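Local coordinates for protein type II restriction enzyme NlaIV (Neisseria lactamica, PDB 6QM2) that recognises the double-stranded DNA sequence 5'-GGNNCC-3' and cleaves it in the middle as a type II restriction endonuclease, leaving blunt ends with terminal 5'-phosphates, at residues A[99-105]-A[171-177]; A[149-155]-A[185-191]; A[126-130]-A[140-144]. All coordinates share one frame; numbering follows the deposited sequence.

Contact 1 of 3, residues A[99-105]-A[171-177]. With K (potassium ion), chain C.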
loop_
_atom_site.group_PDB
_atom_site.type_symbol
_atom_site.label_atom_id
_atom_site.label_comp_id
_atom_site.label_asym_id
_atom_site.label_seq_id
_atom_site.Cartn_x
_atom_site.Cartn_y
_atom_site.Cartn_z
ATOM N N SER A 99 5.722 -6.101 -17.494
ATOM C CA SER A 99 6.555 -7.279 -17.199
ATOM C C SER A 99 6.428 -7.717 -15.733
ATOM O O SER A 99 6.009 -6.916 -14.894
ATOM C CB SER A 99 8.026 -6.993 -17.526
ATOM O OG SER A 99 8.216 -6.885 -18.924
ATOM N N PRO A 100 6.788 -8.986 -15.419
ATOM C CA PRO A 100 6.606 -9.501 -14.050
ATOM C C PRO A 100 7.372 -8.727 -12.964
ATOM O O PRO A 100 8.602 -8.649 -13.005
ATOM C CB PRO A 100 7.103 -10.951 -14.147
ATOM C CG PRO A 100 6.989 -11.300 -15.587
ATOM C CD PRO A 100 7.316 -10.036 -16.314
ATOM N N GLY A 101 6.623 -8.165 -12.014
ATOM C CA GLY A 101 7.176 -7.321 -10.954
ATOM C C GLY A 101 7.561 -8.037 -9.671
ATOM O O GLY A 101 8.144 -7.421 -8.774
ATOM N N PHE A 102 7.229 -9.325 -9.570
ATOM C CA PHE A 102 7.548 -10.117 -8.373
ATOM C C PHE A 102 9.021 -10.513 -8.334
ATOM O O PHE A 102 9.707 -10.503 -9.356
ATOM C CB PHE A 102 6.642 -11.360 -8.240
ATOM C CG PHE A 102 6.785 -12.372 -9.358
ATOM C CD1 PHE A 102 7.801 -13.329 -9.336
ATOM C CD2 PHE A 102 5.875 -12.394 -10.414
ATOM C CE1 PHE A 102 7.920 -14.260 -10.358
ATOM C CE2 PHE A 102 5.991 -13.326 -11.437
ATOM C CZ PHE A 102 7.012 -14.260 -11.408
ATOM N N ASP A 103 9.483 -10.854 -7.136
ATOM C CA ASP A 103 10.837 -11.345 -6.910
ATOM C C ASP A 103 10.791 -12.844 -6.623
ATOM O O ASP A 103 9.796 -13.353 -6.112
ATOM C CB ASP A 103 11.470 -10.610 -5.724
ATOM C CG ASP A 103 11.534 -9.104 -5.934
ATOM O OD1 ASP A 103 12.072 -8.664 -6.975
ATOM O OD2 ASP A 103 11.051 -8.364 -5.048
ATOM N N ILE A 104 11.871 -13.546 -6.949
ATOM C CA ILE A 104 11.990 -14.963 -6.620
ATOM C C ILE A 104 12.394 -15.064 -5.147
ATOM O O ILE A 104 11.633 -15.585 -4.329
ATOM C CB ILE A 104 13.005 -15.698 -7.535
ATOM C CG1 ILE A 104 12.685 -15.471 -9.023
ATOM C CG2 ILE A 104 13.039 -17.188 -7.217
ATOM C CD1 ILE A 104 11.238 -15.694 -9.407
ATOM N N ALA A 105 13.569 -14.533 -4.816
ATOM C CA ALA A 105 14.098 -14.559 -3.447
ATOM C C ALA A 105 15.411 -13.789 -3.367
ATOM O O ALA A 105 16.089 -13.617 -4.379
ATOM C CB ALA A 105 14.321 -15.995 -2.991
ATOM N N LYS A 171 17.974 -9.337 -4.999
ATOM C CA LYS A 171 17.019 -10.411 -5.269
ATOM C C LYS A 171 17.188 -11.031 -6.645
ATOM O O LYS A 171 17.558 -10.362 -7.599
ATOM C CB LYS A 171 15.592 -9.892 -5.109
ATOM C CG LYS A 171 15.338 -9.351 -3.713
ATOM C CD LYS A 171 13.871 -9.384 -3.331
ATOM C CE LYS A 171 13.714 -9.260 -1.829
ATOM N NZ LYS A 171 12.285 -9.373 -1.434
ATOM N N ILE A 172 16.913 -12.327 -6.728
ATOM C CA ILE A 172 16.828 -13.014 -8.006
ATOM C C ILE A 172 15.551 -12.503 -8.658
ATOM O O ILE A 172 14.514 -12.394 -8.003
ATOM C CB ILE A 172 16.803 -14.554 -7.839
ATOM C CG1 ILE A 172 18.140 -15.045 -7.261
ATOM C CG2 ILE A 172 16.514 -15.248 -9.171
ATOM C CD1 ILE A 172 18.079 -16.431 -6.655
ATOM N N ARG A 173 15.649 -12.167 -9.939
ATOM C CA ARG A 173 14.564 -11.529 -10.670
ATOM C C ARG A 173 14.105 -12.442 -11.803
ATOM O O ARG A 173 14.934 -13.079 -12.472
ATOM C CB ARG A 173 15.027 -10.179 -11.229
ATOM C CG ARG A 173 15.120 -9.051 -10.201
ATOM C CD ARG A 173 13.762 -8.532 -9.740
ATOM N NE ARG A 173 12.905 -8.130 -10.859
ATOM C CZ ARG A 173 11.675 -7.624 -10.743
ATOM N NH1 ARG A 173 11.125 -7.410 -9.548
ATOM N NH2 ARG A 173 10.993 -7.311 -11.844
ATOM N N PRO A 174 12.782 -12.508 -12.029
ATOM C CA PRO A 174 12.256 -13.360 -13.088
ATOM C C PRO A 174 12.453 -12.759 -14.469
ATOM O O PRO A 174 12.557 -11.544 -14.603
ATOM C CB PRO A 174 10.764 -13.443 -12.757
ATOM C CG PRO A 174 10.467 -12.146 -12.095
ATOM C CD PRO A 174 11.706 -11.788 -11.322
ATOM N N GLY A 175 12.505 -13.620 -15.480
ATOM C CA GLY A 175 12.491 -13.202 -16.877
ATOM C C GLY A 175 11.074 -13.159 -17.422
ATOM O O GLY A 175 10.105 -13.341 -16.682
ATOM N N VAL A 176 10.966 -12.900 -18.723
ATOM C CA VAL A 176 9.686 -12.895 -19.433
ATOM C C VAL A 176 9.583 -14.200 -20.224
ATOM O O VAL A 176 9.915 -14.271 -21.411
ATOM C CB VAL A 176 9.539 -11.656 -20.343
ATOM C CG1 VAL A 176 8.165 -11.640 -20.995
ATOM C CG2 VAL A 176 9.758 -10.381 -19.536
ATOM N N TRP A 177 9.134 -15.231 -19.519
ATOM C CA TRP A 177 9.015 -16.597 -20.041
ATOM C C TRP A 177 7.904 -16.747 -21.092
ATOM O O TRP A 177 8.027 -17.551 -22.018
ATOM C CB TRP A 177 8.787 -17.586 -18.876
ATOM C CG TRP A 177 7.444 -17.441 -18.201
ATOM C CD1 TRP A 177 6.288 -18.077 -18.548
ATOM C CD2 TRP A 177 7.116 -16.594 -17.086
ATOM N NE1 TRP A 177 5.266 -17.684 -17.723
ATOM C CE2 TRP A 177 5.743 -16.775 -16.815
ATOM C CE3 TRP A 177 7.850 -15.704 -16.287
ATOM C CZ2 TRP A 177 5.084 -16.098 -15.778
ATOM C CZ3 TRP A 177 7.194 -15.028 -15.256
ATOM C CH2 TRP A 177 5.824 -15.233 -15.012
HETATM K K K C . 9.432 -15.194 -1.962
HETATM O O HOH W 1 11.197 -12.631 -2.228
#
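Bent twice, at chi2 and chi3, the Arg173 chain folds its guanidinium back to Asp103 and the carbonyls of 99-105, although the CB of Arg173 points away from that segment. NH1 donates to Asp103 OD1 at 3.0 Å in a salt bridge that lies near the guanidinium plane but meets the carboxylate from above its own plane, the two planes being 68° apart. The same nitrogen gives a second, more bent bond to Gly101 O (3.1 Å), reaching that carbonyl from above its plane. Phe102 O lies over one guanidinium face. Lys171 runs extended across the carboxylate at about a right angle, its CD 3.5 Å from Asp103 OD2, and its ammonium completes the network with a long salt bridge to that oxygen.

Phe102 CG sits between its backbone N and carbonyl carbon (chi1 63°), which swings the ring back to Pro174 and Trp177. Pro174 CG makes a CH-pi contact over one face of the ring, 4.1 Å from its centroid, while Trp177 CH2 comes to the ring edge. Pro100 CG packs on Trp177 CZ3 at 3.7 Å. At the end of strand 168-172, Ile104 N donates to Ile172 O and Ile172 N to Ala105 O (2.8 Å); beside these bonds Ile104 CG1 rests on Ile172 CG2.

Ile104 O faces a potassium ion at a long 3.3 Å, with a water and Glu90 as further ligands, and Lys92 bonds to Asp103 O. Glu90 and Lys92 have the spacing of the (D/E)XK part of the PD-(D/E)XK motif, so this loop probably borders the active site. The shared carboxylate of Asp103 probably tempers the positive charges of Lys171 and Arg173, while the backbone next to it turns a carbonyl to the metal.

Contact 2 of 3, residues A[149-155]-A[185-191]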
loop_
_atom_site.group_PDB
_atom_site.type_symbol
_atom_site.label_atom_id
_atom_site.label_comp_id
_atom_site.label_asym_id
_atom_site.label_seq_id
_atom_site.Cartn_x
_atom_site.Cartn_y
_atom_site.Cartn_z
ATOM N N TRP A 149 13.301 -22.512 -12.443
ATOM C CA TRP A 149 14.207 -22.487 -13.603
ATOM C C TRP A 149 13.500 -22.091 -14.908
ATOM O O TRP A 149 14.139 -21.570 -15.819
ATOM C CB TRP A 149 14.991 -23.816 -13.763
ATOM C CG TRP A 149 14.190 -25.106 -13.701
ATOM C CD1 TRP A 149 13.895 -25.840 -12.577
ATOM C CD2 TRP A 149 13.623 -25.823 -14.802
ATOM N NE1 TRP A 149 13.158 -26.948 -12.910
ATOM C CE2 TRP A 149 12.978 -26.966 -14.269
ATOM C CE3 TRP A 149 13.583 -25.605 -16.187
ATOM C CZ2 TRP A 149 12.304 -27.894 -15.076
ATOM C CZ3 TRP A 149 12.909 -26.529 -16.994
ATOM C CH2 TRP A 149 12.281 -27.660 -16.432
ATOM N N GLN A 150 12.189 -22.322 -14.989
ATOM C CA GLN A 150 11.389 -21.930 -16.162
ATOM C C GLN A 150 11.044 -20.434 -16.223
ATOM O O GLN A 150 10.670 -19.935 -17.285
ATOM C CB GLN A 150 10.090 -22.747 -16.226
ATOM C CG GLN A 150 10.297 -24.231 -16.480
ATOM C CD GLN A 150 8.987 -24.991 -16.547
ATOM O OE1 GLN A 150 8.189 -24.960 -15.610
ATOM N NE2 GLN A 150 8.761 -25.678 -17.658
ATOM N N ILE A 151 11.159 -19.726 -15.100
ATOM C CA ILE A 151 10.809 -18.303 -15.040
ATOM C C ILE A 151 12.006 -17.391 -14.748
ATOM O O ILE A 151 11.811 -16.225 -14.412
ATOM C CB ILE A 151 9.660 -18.047 -14.028
ATOM C CG1 ILE A 151 10.112 -18.267 -12.575
ATOM C CG2 ILE A 151 8.473 -18.944 -14.355
ATOM C CD1 ILE A 151 9.024 -18.010 -11.556
ATOM N N THR A 152 13.227 -17.909 -14.871
ATOM C CA THR A 152 14.439 -17.100 -14.706
ATOM C C THR A 152 15.380 -17.315 -15.877
ATOM O O THR A 152 15.248 -18.279 -16.633
ATOM C CB THR A 152 15.198 -17.421 -13.402
ATOM O OG1 THR A 152 15.359 -18.837 -13.274
ATOM C CG2 THR A 152 14.450 -16.883 -12.199
ATOM N N ARG A 153 16.333 -16.398 -16.002
ATOM C CA ARG A 153 17.293 -16.390 -17.096
ATOM C C ARG A 153 18.620 -15.815 -16.614
ATOM O O ARG A 153 18.778 -15.498 -15.431
ATOM C CB ARG A 153 16.736 -15.557 -18.256
ATOM C CG ARG A 153 16.359 -14.119 -17.903
ATOM C CD ARG A 153 16.359 -13.230 -19.140
ATOM N NE ARG A 153 15.679 -11.951 -18.922
ATOM C CZ ARG A 153 16.194 -10.887 -18.298
ATOM N NH1 ARG A 153 17.427 -10.901 -17.788
ATOM N NH2 ARG A 153 15.452 -9.788 -18.175
ATOM N N SER A 154 19.573 -15.694 -17.532
ATOM C CA SER A 154 20.797 -14.945 -17.275
ATOM C C SER A 154 20.552 -13.459 -17.534
ATOM O O SER A 154 19.449 -13.060 -17.917
ATOM C CB SER A 154 21.929 -15.462 -18.160
ATOM O OG SER A 154 23.179 -15.004 -17.685
ATOM N N MET A 155 21.579 -12.646 -17.301
ATOM C CA MET A 155 21.550 -11.210 -17.612
ATOM C C MET A 155 22.919 -10.759 -18.124
ATOM O O MET A 155 23.852 -11.558 -18.229
ATOM C CB MET A 155 21.159 -10.393 -16.371
ATOM C CG MET A 155 22.273 -10.256 -15.331
ATOM S SD MET A 155 21.857 -9.334 -13.844
ATOM C CE MET A 155 20.980 -7.922 -14.506
ATOM N N MET A 185 18.364 -13.789 -24.856
ATOM C CA MET A 185 18.332 -14.319 -23.493
ATOM C C MET A 185 17.037 -15.083 -23.230
ATOM O O MET A 185 16.034 -14.468 -22.863
ATOM C CB MET A 185 18.404 -13.166 -22.494
ATOM C CG MET A 185 19.721 -12.415 -22.497
ATOM S SD MET A 185 19.698 -11.057 -21.318
ATOM C CE MET A 185 21.446 -10.702 -21.200
ATOM N N PRO A 186 17.049 -16.420 -23.417
ATOM C CA PRO A 186 15.890 -17.242 -23.062
ATOM C C PRO A 186 15.945 -17.709 -21.607
ATOM O O PRO A 186 16.955 -17.510 -20.921
ATOM C CB PRO A 186 16.027 -18.440 -24.000
ATOM C CG PRO A 186 17.493 -18.631 -24.100
ATOM C CD PRO A 186 18.078 -17.244 -24.088
ATOM N N MET A 187 14.868 -18.351 -21.163
ATOM C CA MET A 187 14.793 -18.909 -19.815
ATOM C C MET A 187 15.642 -20.174 -19.763
ATOM O O MET A 187 15.950 -20.757 -20.807
ATOM C CB MET A 187 13.347 -19.248 -19.436
ATOM C CG MET A 187 12.346 -18.105 -19.554
ATOM S SD MET A 187 12.735 -16.647 -18.562
ATOM C CE MET A 187 13.407 -15.552 -19.810
ATOM N N PHE A 188 16.010 -20.599 -18.554
ATOM C CA PHE A 188 16.833 -21.800 -18.380
ATOM C C PHE A 188 16.086 -23.045 -18.871
ATOM O O PHE A 188 14.903 -23.231 -18.569
ATOM C CB PHE A 188 17.270 -21.989 -16.925
ATOM C CG PHE A 188 18.189 -20.914 -16.416
ATOM C CD1 PHE A 188 19.525 -20.885 -16.798
ATOM C CD2 PHE A 188 17.726 -19.944 -15.530
ATOM C CE1 PHE A 188 20.383 -19.899 -16.319
ATOM C CE2 PHE A 188 18.578 -18.960 -15.043
ATOM C CZ PHE A 188 19.909 -18.936 -15.441
ATOM N N GLU A 189 16.788 -23.882 -19.631
ATOM C CA GLU A 189 16.195 -25.066 -20.264
ATOM C C GLU A 189 15.893 -26.190 -19.269
ATOM O O GLU A 189 14.940 -26.950 -19.455
ATOM C CB GLU A 189 17.114 -25.586 -21.376
ATOM C CG GLU A 189 17.216 -24.635 -22.564
ATOM C CD GLU A 189 18.394 -24.912 -23.486
ATOM O OE1 GLU A 189 19.140 -25.899 -23.280
ATOM O OE2 GLU A 189 18.574 -24.121 -24.434
ATOM N N CYS A 190 16.709 -26.286 -18.220
ATOM C CA CYS A 190 16.554 -27.313 -17.200
ATOM C C CYS A 190 17.058 -26.841 -15.837
ATOM O O CYS A 190 17.730 -25.809 -15.727
ATOM C CB CYS A 190 17.337 -28.551 -17.613
ATOM S SG CYS A 190 19.112 -28.240 -17.742
ATOM N N LEU A 191 16.737 -27.627 -14.813
ATOM C CA LEU A 191 17.189 -27.382 -13.444
ATOM C C LEU A 191 18.711 -27.271 -13.325
ATOM O O LEU A 191 19.210 -26.387 -12.637
ATOM C CB LEU A 191 16.682 -28.496 -12.519
ATOM C CG LEU A 191 17.175 -28.517 -11.071
ATOM C CD1 LEU A 191 16.842 -27.212 -10.376
ATOM C CD2 LEU A 191 16.560 -29.689 -10.327
HETATM O O HOH W 2 19.300 -16.148 -20.437
#
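Phe188 N donates to Thr152 O at 3.1 Å, in the carbonyl plane, where two irregular backbones run close together; Arg153 and Met187 have their CA atoms 4.5 Å apart. Met187 CA adds a CA-H...O contact to the same Thr152 oxygen. Further along, a water accepts from Ser154 N and donates to Pro186 O, bridging the two segments. A chi1 of 49° folds the Trp149 indole back over its own backbone, against the start of helix 191-204. Cys190 CA stands over the six-membered ring and Leu191 CB over the five-membered ring, 4.1 Å from its centroid, both as CH-pi contacts; Phe188 O meets the indole edge. Cys190 is the N-cap residue of that helix, so the tryptophan packs directly on the helix start. The Phe188 ring, also touched by Tyr243 and Trp236, has Thr152 OG1 at its edge, 3.5 Å from CD2; that hydroxyl is hydrogen-bonded to Val148 O. Met187, bent at chi2 and chi3, brings CE to Arg153 CB (3.7 Å). Arg153 NH1 donates to Ser154 O at 3.0 Å, almost within the guanidinium plane.

Contact 3 of 3, residues A[126-130]-A[140-144]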
loop_
_atom_site.group_PDB
_atom_site.type_symbol
_atom_site.label_atom_id
_atom_site.label_comp_id
_atom_site.label_asym_id
_atom_site.label_seq_id
_atom_site.Cartn_x
_atom_site.Cartn_y
_atom_site.Cartn_z
ATOM N N LEU A 126 2.574 -21.108 -8.957
ATOM C CA LEU A 126 1.275 -20.794 -9.548
ATOM C C LEU A 126 1.232 -19.286 -9.752
ATOM O O LEU A 126 1.130 -18.532 -8.782
ATOM C CB LEU A 126 0.130 -21.255 -8.639
ATOM C CG LEU A 126 -1.305 -21.053 -9.149
ATOM C CD1 LEU A 126 -1.574 -21.906 -10.381
ATOM C CD2 LEU A 126 -2.307 -21.367 -8.047
ATOM N N ILE A 127 1.313 -18.853 -11.010
ATOM C CA ILE A 127 1.470 -17.434 -11.343
ATOM C C ILE A 127 0.203 -16.863 -11.990
ATOM O O ILE A 127 -0.188 -17.299 -13.069
ATOM C CB ILE A 127 2.675 -17.206 -12.284
ATOM C CG1 ILE A 127 3.930 -17.906 -11.739
ATOM C CG2 ILE A 127 2.941 -15.713 -12.447
ATOM C CD1 ILE A 127 5.114 -17.892 -12.684
ATOM N N PHE A 128 -0.407 -15.875 -11.335
ATOM C CA PHE A 128 -1.585 -15.171 -11.862
ATOM C C PHE A 128 -1.176 -13.896 -12.607
ATOM O O PHE A 128 -0.678 -12.951 -11.990
ATOM C CB PHE A 128 -2.533 -14.772 -10.724
ATOM C CG PHE A 128 -3.161 -15.933 -10.011
ATOM C CD1 PHE A 128 -2.459 -16.630 -9.034
ATOM C CD2 PHE A 128 -4.472 -16.307 -10.287
ATOM C CE1 PHE A 128 -3.045 -17.694 -8.364
ATOM C CE2 PHE A 128 -5.062 -17.368 -9.621
ATOM C CZ PHE A 128 -4.348 -18.062 -8.657
ATOM N N GLY A 129 -1.389 -13.871 -13.921
ATOM C CA GLY A 129 -1.265 -12.642 -14.711
ATOM C C GLY A 129 -2.588 -11.894 -14.700
ATOM O O GLY A 129 -3.462 -12.178 -15.519
ATOM N N TYR A 130 -2.737 -10.945 -13.775
ATOM C CA TYR A 130 -4.015 -10.245 -13.564
ATOM C C TYR A 130 -4.111 -8.916 -14.315
ATOM O O TYR A 130 -3.119 -8.411 -14.843
ATOM C CB TYR A 130 -4.286 -10.035 -12.067
ATOM C CG TYR A 130 -3.418 -9.003 -11.370
ATOM C CD1 TYR A 130 -3.758 -7.651 -11.384
ATOM C CD2 TYR A 130 -2.277 -9.383 -10.666
ATOM C CE1 TYR A 130 -2.973 -6.705 -10.739
ATOM C CE2 TYR A 130 -1.489 -8.445 -10.014
ATOM C CZ TYR A 130 -1.841 -7.107 -10.055
ATOM O OH TYR A 130 -1.066 -6.172 -9.410
ATOM N N ILE A 140 -8.338 -12.452 -14.424
ATOM C CA ILE A 140 -7.106 -13.226 -14.565
ATOM C C ILE A 140 -6.908 -13.515 -16.049
ATOM O O ILE A 140 -7.497 -14.451 -16.588
ATOM C CB ILE A 140 -7.165 -14.550 -13.761
ATOM C CG1 ILE A 140 -7.607 -14.301 -12.303
ATOM C CG2 ILE A 140 -5.826 -15.279 -13.828
ATOM C CD1 ILE A 140 -6.821 -13.242 -11.554
ATOM N N LYS A 141 -6.090 -12.697 -16.705
ATOM C CA LYS A 141 -5.827 -12.839 -18.145
ATOM C C LYS A 141 -5.038 -14.104 -18.488
ATOM O O LYS A 141 -5.307 -14.742 -19.504
ATOM C CB LYS A 141 -5.102 -11.603 -18.700
ATOM C CG LYS A 141 -5.992 -10.367 -18.826
ATOM C CD LYS A 141 -5.313 -9.244 -19.604
ATOM C CE LYS A 141 -5.362 -9.468 -21.112
ATOM N NZ LYS A 141 -4.267 -8.753 -21.826
ATOM N N ASP A 142 -4.064 -14.449 -17.646
ATOM C CA ASP A 142 -3.263 -15.666 -17.808
ATOM C C ASP A 142 -3.060 -16.376 -16.468
ATOM O O ASP A 142 -3.114 -15.753 -15.405
ATOM C CB ASP A 142 -1.893 -15.324 -18.401
ATOM C CG ASP A 142 -1.956 -14.978 -19.879
ATOM O OD1 ASP A 142 -2.452 -15.810 -20.666
ATOM O OD2 ASP A 142 -1.482 -13.884 -20.259
ATOM N N LEU A 143 -2.838 -17.687 -16.539
ATOM C CA LEU A 143 -2.443 -18.491 -15.380
ATOM C C LEU A 143 -1.361 -19.477 -15.809
ATOM O O LEU A 143 -1.461 -20.084 -16.878
ATOM C CB LEU A 143 -3.642 -19.238 -14.791
ATOM C CG LEU A 143 -3.428 -19.877 -13.410
ATOM C CD1 LEU A 143 -3.357 -18.820 -12.316
ATOM C CD2 LEU A 143 -4.527 -20.878 -13.082
ATOM N N TRP A 144 -0.330 -19.620 -14.978
ATOM C CA TRP A 144 0.781 -20.534 -15.246
ATOM C C TRP A 144 1.111 -21.386 -14.027
ATOM O O TRP A 144 0.901 -20.960 -12.888
ATOM C CB TRP A 144 2.045 -19.760 -15.617
ATOM C CG TRP A 144 1.990 -18.972 -16.887
ATOM C CD1 TRP A 144 2.228 -19.432 -18.150
ATOM C CD2 TRP A 144 1.735 -17.568 -17.012
ATOM N NE1 TRP A 144 2.122 -18.405 -19.057
ATOM C CE2 TRP A 144 1.818 -17.250 -18.387
ATOM C CE3 TRP A 144 1.434 -16.549 -16.097
ATOM C CZ2 TRP A 144 1.611 -15.953 -18.869
ATOM C CZ3 TRP A 144 1.230 -15.257 -16.578
ATOM C CH2 TRP A 144 1.322 -14.972 -17.951
#
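Backbone hydrogen bonds join Ile127 to Trp144 in both directions: Ile127 N donates to Trp144 O at 2.9 Å and Trp144 N to Ile127 O at 3.0 Å. Gly129 and Asp142 form the next hydrogen-bonded pair, with Gly129 N to Asp142 O at 3.0 Å; the returning bond, from Asp142 N, reaches Gly129 O in the carbonyl plane on a lone pair. Gly129 O also takes a weak bond from Lys141 N. CA-H...O contacts from Leu126 CA to Trp144 O and from Leu143 CA to Ile127 O lie among these bonds.

Apolar contacts on the face of Phe128 and Leu143 centre on one methyl. With Leu143 CG anti to the backbone N (chi1 -168°), its CD1 stands over a face of the Phe128 ring, 3.5 Å from the centroid, in a CH-pi contact. Ile140 CG2 comes to the edge of that ring, 3.9 Å from CD2, and Leu126 CD1 meets Leu143 CD1. Phe13 and Leu17 of helix 9-18 pack on Leu143, and Ile50 of helix 44-60 on Phe128. Ile140 also touches Leu33 of the second subunit.

Aromatic packing marks the other face. Trp144 CE3 lies 4.0 Å from Ile127 CG2, and its CZ3 reaches past Ile127 to the backbone of Gly129, while the CB of Asp142 sits over one indole face. The carboxylate of Asp142 pairs with Arg96.

Lys141 and Asp142 both face Gly129, a classic beta bulge in the antiparallel hairpin 124-132/138-147. This hairpin is one edge of the mixed sheet, and its helix-covered Phe128/Leu143 face is consistent with the alpha/beta core of PDDEXK nucleases.

Overall arrangement
From the N terminus, the loop after strand 88-95 opens contact 1, which closes at 171-177, the end of strand 168-172 and the loop after it. Contact 3 is nested inside that loop as the short hairpin 124-132/138-147 at the edge of the mixed sheet. Contact 2 opens after contact 3 has closed, and crosses contact 1: 149-155 lies within the contact 1 loop, whereas 185-191 follows it and leads into helix 191-204. Trp177 touches Trp144 and Ile127 of contact 3 and Met187 of contact 2, Gly175 N probably hydrogen-bonds to Ile151 O, and Ile151 packs on Ile127. Together they tie the central sheet to the small antiparallel sheet and the C-terminal helices.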